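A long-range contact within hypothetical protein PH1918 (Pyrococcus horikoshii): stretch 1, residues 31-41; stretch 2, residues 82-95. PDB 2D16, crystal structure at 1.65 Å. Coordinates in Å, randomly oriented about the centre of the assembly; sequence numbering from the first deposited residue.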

# COMPACT_ATOMS: atom_id res chain seq x y z
N ASP A 31 -10.03 35.63 -26.96
CA ASP A 31 -9.71 34.21 -27.04
C ASP A 31 -8.24 33.90 -26.80
O ASP A 31 -7.91 32.89 -26.17
N LEU A 32 -7.35 34.75 -27.30
CA LEU A 32 -5.92 34.53 -27.09
C LEU A 32 -5.59 34.79 -25.62
O LEU A 32 -4.71 34.15 -25.05
N ALA A 33 -6.31 35.74 -25.01
CA ALA A 33 -6.08 36.03 -23.60
C ALA A 33 -6.42 34.79 -22.78
O ALA A 33 -5.68 34.39 -21.88
N ARG A 34 -7.55 34.16 -23.10
CA ARG A 34 -7.97 32.96 -22.40
C ARG A 34 -6.92 31.86 -22.59
O ARG A 34 -6.60 31.13 -21.65
N ALA A 35 -6.38 31.76 -23.80
CA ALA A 35 -5.36 30.76 -24.08
C ALA A 35 -4.11 30.98 -23.24
O ALA A 35 -3.52 30.03 -22.72
N LEU A 36 -3.70 32.24 -23.09
CA LEU A 36 -2.51 32.55 -22.29
C LEU A 36 -2.66 32.09 -20.84
O LEU A 36 -1.69 31.67 -20.21
N LEU A 37 -3.88 32.17 -20.31
CA LEU A 37 -4.12 31.74 -18.94
C LEU A 37 -3.83 30.25 -18.75
O LEU A 37 -3.52 29.81 -17.64
N THR A 38 -3.92 29.46 -19.82
CA THR A 38 -3.67 28.03 -19.73
C THR A 38 -2.19 27.66 -19.83
O THR A 38 -1.81 26.52 -19.52
N ALA A 39 -1.36 28.60 -20.24
CA ALA A 39 0.07 28.34 -20.41
C ALA A 39 0.87 28.21 -19.12
O ALA A 39 1.65 27.27 -18.97
N VAL A 40 0.67 29.14 -18.19
CA VAL A 40 1.39 29.12 -16.92
C VAL A 40 0.50 29.62 -15.78
O VAL A 40 -0.07 30.71 -15.87
N PRO A 41 0.36 28.83 -14.71
CA PRO A 41 -0.49 29.26 -13.60
C PRO A 41 0.07 30.54 -12.99
O PRO A 41 1.28 30.64 -12.77
N VAL A 82 -2.36 43.71 -35.68
CA VAL A 82 -1.17 43.47 -34.88
C VAL A 82 -1.62 43.34 -33.43
O VAL A 82 -2.54 44.04 -33.00
N PHE A 83 -1.01 42.43 -32.69
CA PHE A 83 -1.36 42.29 -31.28
C PHE A 83 -0.11 42.42 -30.43
O PHE A 83 1.00 42.07 -30.86
N VAL A 84 -0.29 42.99 -29.24
CA VAL A 84 0.80 43.20 -28.31
C VAL A 84 0.49 42.57 -26.96
O VAL A 84 -0.59 42.78 -26.40
N ILE A 85 1.43 41.79 -26.45
CA ILE A 85 1.27 41.14 -25.16
C ILE A 85 2.38 41.59 -24.22
O ILE A 85 3.55 41.61 -24.60
N LEU A 86 2.01 41.96 -23.00
CA LEU A 86 2.98 42.35 -21.98
C LEU A 86 2.63 41.44 -20.81
O LEU A 86 1.50 41.45 -20.34
N MET A 87 3.60 40.66 -20.35
CA MET A 87 3.33 39.73 -19.27
C MET A 87 4.46 39.60 -18.25
O MET A 87 5.59 40.02 -18.48
N LYS A 88 4.11 39.00 -17.11
CA LYS A 88 5.05 38.73 -16.04
C LYS A 88 4.61 37.41 -15.40
O LYS A 88 3.50 36.94 -15.65
N ASN A 89 5.49 36.82 -14.60
CA ASN A 89 5.22 35.54 -13.94
C ASN A 89 5.15 34.41 -14.97
O ASN A 89 4.54 33.37 -14.73
N ALA A 90 5.79 34.64 -16.11
CA ALA A 90 5.84 33.67 -17.19
C ALA A 90 6.89 34.17 -18.18
O ALA A 90 7.14 35.37 -18.25
N TYR A 91 7.49 33.25 -18.92
CA TYR A 91 8.52 33.60 -19.90
C TYR A 91 8.06 33.20 -21.29
O TYR A 91 7.20 32.33 -21.44
N PRO A 92 8.63 33.83 -22.34
CA PRO A 92 8.24 33.50 -23.71
C PRO A 92 8.32 32.00 -24.00
O PRO A 92 7.46 31.45 -24.69
N ILE A 93 9.35 31.33 -23.48
CA ILE A 93 9.51 29.91 -23.72
C ILE A 93 8.34 29.08 -23.17
O ILE A 93 8.11 27.96 -23.62
N ASN A 94 7.59 29.64 -22.23
CA ASN A 94 6.45 28.94 -21.65
C ASN A 94 5.16 29.23 -22.41
O ASN A 94 4.17 28.51 -22.24
N VAL A 95 5.15 30.28 -23.23
CA VAL A 95 3.92 30.66 -23.93
C VAL A 95 3.91 30.79 -25.45
O VAL A 95 2.84 30.89 -26.05

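No hydrogen bond joins the two stretches directly; the one polar link is a water molecule at the far end of an otherwise apolar contact. Water 1 donates to Pro41 O at 2.8 Å and to Asn89 O at 2.9 Å, so it bridges two backbone carbonyls that have no donor of their own to offer each other. The two stretches bury 402 Å² between them, both sides summed, and the rest of the contact is van der Waals packing.

The helix of stretch 1 lies against the strand through Leu32 and Leu36, one turn apart. Leu32 points toward stretch 2 and adopts a t rotamer at chi1 with chi2 in p, which carries CD2 over one face of the Phe83 ring. The methyl carbon CD2 of Leu32 sits 4.1 Å from the centroid of the Phe83 ring and only 15° off its normal, a CH-pi contact, and its closest ring atom is Phe83 CE1 at 4.0 Å. Phe83 (chi1 p, chi2 86°) itself points toward the helix. Two residues along the strand, on the same side, Ile85 also points toward it in the mt rotamer, and its extended side chain brings CD1 to 3.9 Å from Leu36 CD1. The intervening Val84 is out of reach, as expected from strand alternation.

Leu36 leaves its backbone sideways, but its mt rotamer brings the end of the side chain nearer to stretch 2. Its two methyls diverge: while CD1 meets Ile85, Leu36 CD2 lies 4.1 Å from Val95 CB, so this leucine spans the strand and the segment that follows it. Val95 (chi1 m) in turn places CG1 3.7 Å from Ala39 CB. The small Ala39 side chain, directed toward stretch 2, also approaches the backbone, with Ala39 CB 3.7 Å from Asn94 O; here the CA atoms of Ala39 and Val95 come within 5.7 Å.

Val40, the next residue along, points toward stretch 2 with chi1 in t and touches several residues of stretch 2. Val40 CG2 packs 3.4 Å from Asn94 CB, Val40 CG1 lies 3.6 Å from Asn89 O, and Val40 CB is 4.1 Å from Ala90 CB. Asn94 (chi1 m) turns its CB to Val40, while Asn94 OD1 accepts a hydrogen bond from Tyr91 N at 3.0 Å and its ND2 is bonded elsewhere in the structure. Away from the contact, Arg34 NH2 forms a salt bridge with Asp31 OD1 at 2.9 Å, and Thr38 OG1 donates to Ala35 O at 2.7 Å.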

# COMPACT_ATOMS: atom_id res chain seq x y z
CB ASP A 31 -10.15 33.66 -28.40
CG ASP A 31 -10.36 32.17 -28.36
OD1 ASP A 31 -11.30 31.72 -27.66
OD2 ASP A 31 -9.61 31.43 -29.03
CB LEU A 32 -5.11 35.44 -28.02
CG LEU A 32 -3.59 35.29 -28.04
CD1 LEU A 32 -3.20 33.82 -28.19
CD2 LEU A 32 -3.03 36.13 -29.20
CB ALA A 33 -6.95 37.22 -23.15
CB ARG A 34 -9.34 32.48 -22.91
CG ARG A 34 -10.52 33.33 -22.44
CD ARG A 34 -11.86 32.65 -22.73
NE ARG A 34 -12.18 32.62 -24.16
CZ ARG A 34 -12.81 33.60 -24.81
NH1 ARG A 34 -13.20 34.69 -24.16
NH2 ARG A 34 -13.06 33.48 -26.11
CB ALA A 35 -5.01 30.79 -25.57
CB LEU A 36 -2.21 34.06 -22.33
CG LEU A 36 -1.59 34.57 -23.63
CD1 LEU A 36 -1.56 36.09 -23.64
CD2 LEU A 36 -0.19 34.00 -23.78
CB LEU A 37 -5.57 32.04 -18.54
CG LEU A 37 -5.89 33.52 -18.37
CD1 LEU A 37 -7.40 33.73 -18.30
CD2 LEU A 37 -5.20 34.03 -17.11
CB THR A 38 -4.42 27.24 -20.84
OG1 THR A 38 -3.75 27.43 -22.09
CG2 THR A 38 -5.86 27.70 -20.95
CB ALA A 39 0.69 29.41 -21.30
CB VAL A 40 2.65 30.04 -16.96
CG1 VAL A 40 3.35 30.04 -15.60
CG2 VAL A 40 3.61 29.57 -18.05
CB PRO A 41 -0.41 28.09 -12.62
CG PRO A 41 -0.16 26.91 -13.52
CD PRO A 41 0.86 27.46 -14.48
CB VAL A 82 -0.16 44.65 -34.99
CG1 VAL A 82 0.90 44.54 -33.90
CG2 VAL A 82 0.50 44.64 -36.36
CB PHE A 83 -2.10 40.96 -31.01
CG PHE A 83 -1.30 39.72 -31.29
CD1 PHE A 83 -0.45 39.18 -30.33
CD2 PHE A 83 -1.44 39.04 -32.50
CE1 PHE A 83 0.25 37.98 -30.56
CE2 PHE A 83 -0.75 37.85 -32.75
CZ PHE A 83 0.09 37.32 -31.78
CB VAL A 84 1.06 44.71 -28.07
CG1 VAL A 84 2.17 44.89 -27.03
CG2 VAL A 84 1.44 45.40 -29.38
CB ILE A 85 1.36 39.60 -25.27
CG1 ILE A 85 0.28 39.08 -26.21
CG2 ILE A 85 1.21 38.98 -23.88
CD1 ILE A 85 0.46 37.61 -26.58
CB LEU A 86 2.84 43.82 -21.60
CG LEU A 86 3.29 44.84 -22.65
CD1 LEU A 86 3.03 46.25 -22.15
CD2 LEU A 86 4.78 44.65 -22.95
CB MET A 87 3.07 38.34 -19.85
CG MET A 87 4.32 37.73 -20.50
SD MET A 87 4.07 36.09 -21.23
CE MET A 87 5.77 35.52 -21.35
CB LYS A 88 5.05 39.87 -15.01
CG LYS A 88 3.72 40.15 -14.34
CD LYS A 88 3.86 41.30 -13.35
CE LYS A 88 2.55 41.58 -12.62
NZ LYS A 88 2.71 42.68 -11.62
CB ASN A 89 3.91 35.61 -13.14
CG ASN A 89 3.94 36.67 -12.05
OD1 ASN A 89 5.01 37.02 -11.55
ND2 ASN A 89 2.77 37.16 -11.67
CB ALA A 90 4.48 33.55 -17.88
CB TYR A 91 9.82 32.85 -19.57
CG TYR A 91 10.38 33.15 -18.20
CD1 TYR A 91 10.85 34.43 -17.88
CD2 TYR A 91 10.47 32.16 -17.23
CE1 TYR A 91 11.39 34.70 -16.63
CE2 TYR A 91 11.01 32.42 -15.97
CZ TYR A 91 11.47 33.70 -15.68
OH TYR A 91 12.03 33.97 -14.45
CB PRO A 92 9.22 34.31 -24.55
CG PRO A 92 9.43 35.55 -23.70
CD PRO A 92 9.59 34.95 -22.31
CB ILE A 93 10.86 29.38 -23.14
CG1 ILE A 93 11.18 28.02 -23.76
CG2 ILE A 93 10.78 29.29 -21.62
CD1 ILE A 93 12.57 27.50 -23.43
CB ASN A 94 6.21 29.37 -20.19
CG ASN A 94 7.46 29.29 -19.32
OD1 ASN A 94 7.83 30.24 -18.64
ND2 ASN A 94 8.13 28.14 -19.37
CB VAL A 95 3.38 32.00 -23.38
CG1 VAL A 95 3.35 31.97 -21.85
CG2 VAL A 95 4.23 33.15 -23.88
O HOH W 1 3.34 32.45 -12.27